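Local coordinates for protein aldehyde dehydrogenase (Trypanosoma brucei, PDB 5MYP) that probably oxidises aldehydes with NAD+ as cofactor, as other members of the aldehyde dehydrogenase family do, at residues E281-M286 against I347-L352. Numbering follows the deposited sequence.
Sequences EARKAM and IAPTIL
Arg-283 reaches from helix 272-287 to Pro-349, where strand 346-353 is interrupted between Ile-347 and Thr-350, in the catalytic-domain alpha/beta fold of an aldehyde dehydrogenase. Strand 346-353 pairs in parallel with 370-376 and antiparallel with 333-336, and the helix meets this mixed sheet at the interruption, well away from the predicted active-site residues; Arg-283 also touches Val-336 of strand 333-336.

The solvent side is loose: Glu-281 and Ala-285, on the turned-away side of this helical turn, and Lys-284, on its flank, are exposed and make no contact with 347-352.

The tight part, by contrast, is small and buried. Arg-283 CD lies 3.8 Å from Pro-349 CB, and Arg-283 CG is 4.1 Å from Pro-349 CG, which places the aliphatic half of the arginine obliquely over the proline ring. With CG anti to the backbone N (chi1 -167°) the chain first runs out straight from the helix; the bend at chi3 then brings the guanidinium to the carbonyl of Pro-349. There Arg-283 NH2 donates to Pro-349 O at 2.9 Å. The oxygen is met in its carbonyl plane, but the N-H...O angle of 132° and a tilt of 34° from the guanidinium plane show a bent bond. The same nitrogen forms a salt bridge with Glu-339, so two acceptors hold this buried group. Met-248 and Ile-252 of helix 240-252 also touch Pro-349. A hydrogen bond from Thr-350 OG1 to Ala-348 O, 2.9 Å, bridges the break in the strand, and OG1 is also hydrogen-bonded to Gly-338 N. Ala-348 CB packs 3.5 Å from Arg-283 NH2.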
loop_
_atom_site.group_PDB
_atom_site.type_symbol
_atom_site.label_atom_id
_atom_site.label_comp_id
_atom_site.label_asym_id
_atom_site.label_seq_id
_atom_site.Cartn_x
_atom_site.Cartn_y
_atom_site.Cartn_z
ATOM N N GLU A 281 -38.632 11.959 -15.646
ATOM C CA GLU A 281 -39.308 10.846 -16.323
ATOM C C GLU A 281 -38.757 9.490 -15.896
ATOM O O GLU A 281 -39.533 8.568 -15.637
ATOM C CB GLU A 281 -39.237 10.987 -17.854
ATOM C CG GLU A 281 -40.052 12.145 -18.423
ATOM C CD GLU A 281 -41.516 12.110 -18.006
ATOM O OE1 GLU A 281 -42.152 11.040 -18.143
ATOM O OE2 GLU A 281 -42.029 13.148 -17.529
ATOM N N ALA A 282 -37.429 9.378 -15.812
ATOM C CA ALA A 282 -36.780 8.152 -15.334
ATOM C C ALA A 282 -37.221 7.786 -13.912
ATOM O O ALA A 282 -37.498 6.617 -13.628
ATOM C CB ALA A 282 -35.265 8.292 -15.397
ATOM N N ARG A 283 -37.298 8.791 -13.037
ATOM C CA ARG A 283 -37.729 8.593 -11.647
ATOM C C ARG A 283 -39.152 8.032 -11.550
ATOM O O ARG A 283 -39.394 7.087 -10.792
ATOM C CB ARG A 283 -37.641 9.903 -10.860
ATOM C CG ARG A 283 -37.762 9.741 -9.354
ATOM C CD ARG A 283 -37.786 11.092 -8.656
ATOM N NE ARG A 283 -39.108 11.729 -8.739
ATOM C CZ ARG A 283 -39.829 12.197 -7.714
ATOM N NH1 ARG A 283 -41.023 12.735 -7.954
ATOM N NH2 ARG A 283 -39.385 12.156 -6.459
ATOM N N LYS A 284 -40.079 8.627 -12.304
ATOM C CA LYS A 284 -41.476 8.158 -12.360
ATOM C C LYS A 284 -41.560 6.716 -12.841
ATOM O O LYS A 284 -42.272 5.905 -12.248
ATOM C CB LYS A 284 -42.323 9.037 -13.293
ATOM C CG LYS A 284 -42.597 10.438 -12.773
ATOM C CD LYS A 284 -43.317 11.296 -13.811
ATOM C CE LYS A 284 -42.976 12.772 -13.670
ATOM N NZ LYS A 284 -43.259 13.308 -12.309
ATOM N N ALA A 285 -40.833 6.415 -13.915
ATOM C CA ALA A 285 -40.783 5.066 -14.483
ATOM C C ALA A 285 -40.286 4.018 -13.481
ATOM O O ALA A 285 -40.903 2.960 -13.335
ATOM C CB ALA A 285 -39.909 5.053 -15.728
ATOM N N MET A 286 -39.201 4.325 -12.772
ATOM C CA MET A 286 -38.574 3.361 -11.856
ATOM C C MET A 286 -39.324 3.164 -10.533
ATOM O O MET A 286 -39.376 2.048 -10.019
ATOM C CB MET A 286 -37.117 3.748 -11.583
ATOM C CG MET A 286 -36.236 3.592 -12.806
ATOM S SD MET A 286 -34.517 4.065 -12.524
ATOM C CE MET A 286 -33.943 4.212 -14.213
ATOM N N ILE A 347 -37.223 8.968 1.733
ATOM C CA ILE A 347 -37.001 10.205 0.978
ATOM C C ILE A 347 -36.886 9.836 -0.503
ATOM O O ILE A 347 -35.979 9.102 -0.889
ATOM C CB ILE A 347 -35.718 10.950 1.416
ATOM C CG1 ILE A 347 -35.760 11.285 2.913
ATOM C CG2 ILE A 347 -35.525 12.227 0.589
ATOM C CD1 ILE A 347 -34.471 11.874 3.453
ATOM N N ALA A 348 -37.807 10.339 -1.324
ATOM C CA ALA A 348 -37.771 10.069 -2.761
ATOM C C ALA A 348 -36.598 10.814 -3.411
ATOM O O ALA A 348 -36.159 11.841 -2.887
ATOM C CB ALA A 348 -39.080 10.482 -3.420
ATOM N N PRO A 349 -36.084 10.301 -4.550
ATOM C CA PRO A 349 -35.014 11.012 -5.249
ATOM C C PRO A 349 -35.419 12.446 -5.569
ATOM O O PRO A 349 -36.520 12.681 -6.075
ATOM C CB PRO A 349 -34.802 10.191 -6.527
ATOM C CG PRO A 349 -35.334 8.845 -6.208
ATOM C CD PRO A 349 -36.461 9.062 -5.247
ATOM N N THR A 350 -34.540 13.384 -5.232
ATOM C CA THR A 350 -34.842 14.803 -5.282
ATOM C C THR A 350 -33.734 15.529 -6.031
ATOM O O THR A 350 -32.564 15.421 -5.662
ATOM C CB THR A 350 -34.987 15.360 -3.858
ATOM O OG1 THR A 350 -36.081 14.699 -3.203
ATOM C CG2 THR A 350 -35.225 16.870 -3.862
ATOM N N ILE A 351 -34.116 16.248 -7.086
ATOM C CA ILE A 351 -33.181 16.999 -7.923
ATOM C C ILE A 351 -33.204 18.461 -7.490
ATOM O O ILE A 351 -34.267 19.098 -7.502
ATOM C CB ILE A 351 -33.546 16.909 -9.421
ATOM C CG1 ILE A 351 -33.691 15.440 -9.861
ATOM C CG2 ILE A 351 -32.507 17.636 -10.273
ATOM C CD1 ILE A 351 -34.188 15.265 -11.277
ATOM N N LEU A 352 -32.039 18.983 -7.104
ATOM C CA LEU A 352 -31.897 20.383 -6.710
ATOM C C LEU A 352 -31.216 21.166 -7.823
ATOM O O LEU A 352 -30.221 20.705 -8.384
ATOM C CB LEU A 352 -31.067 20.518 -5.432
ATOM C CG LEU A 352 -31.547 19.866 -4.141
ATOM C CD1 LEU A 352 -30.582 20.224 -3.021
ATOM C CD2 LEU A 352 -32.965 20.290 -3.786
#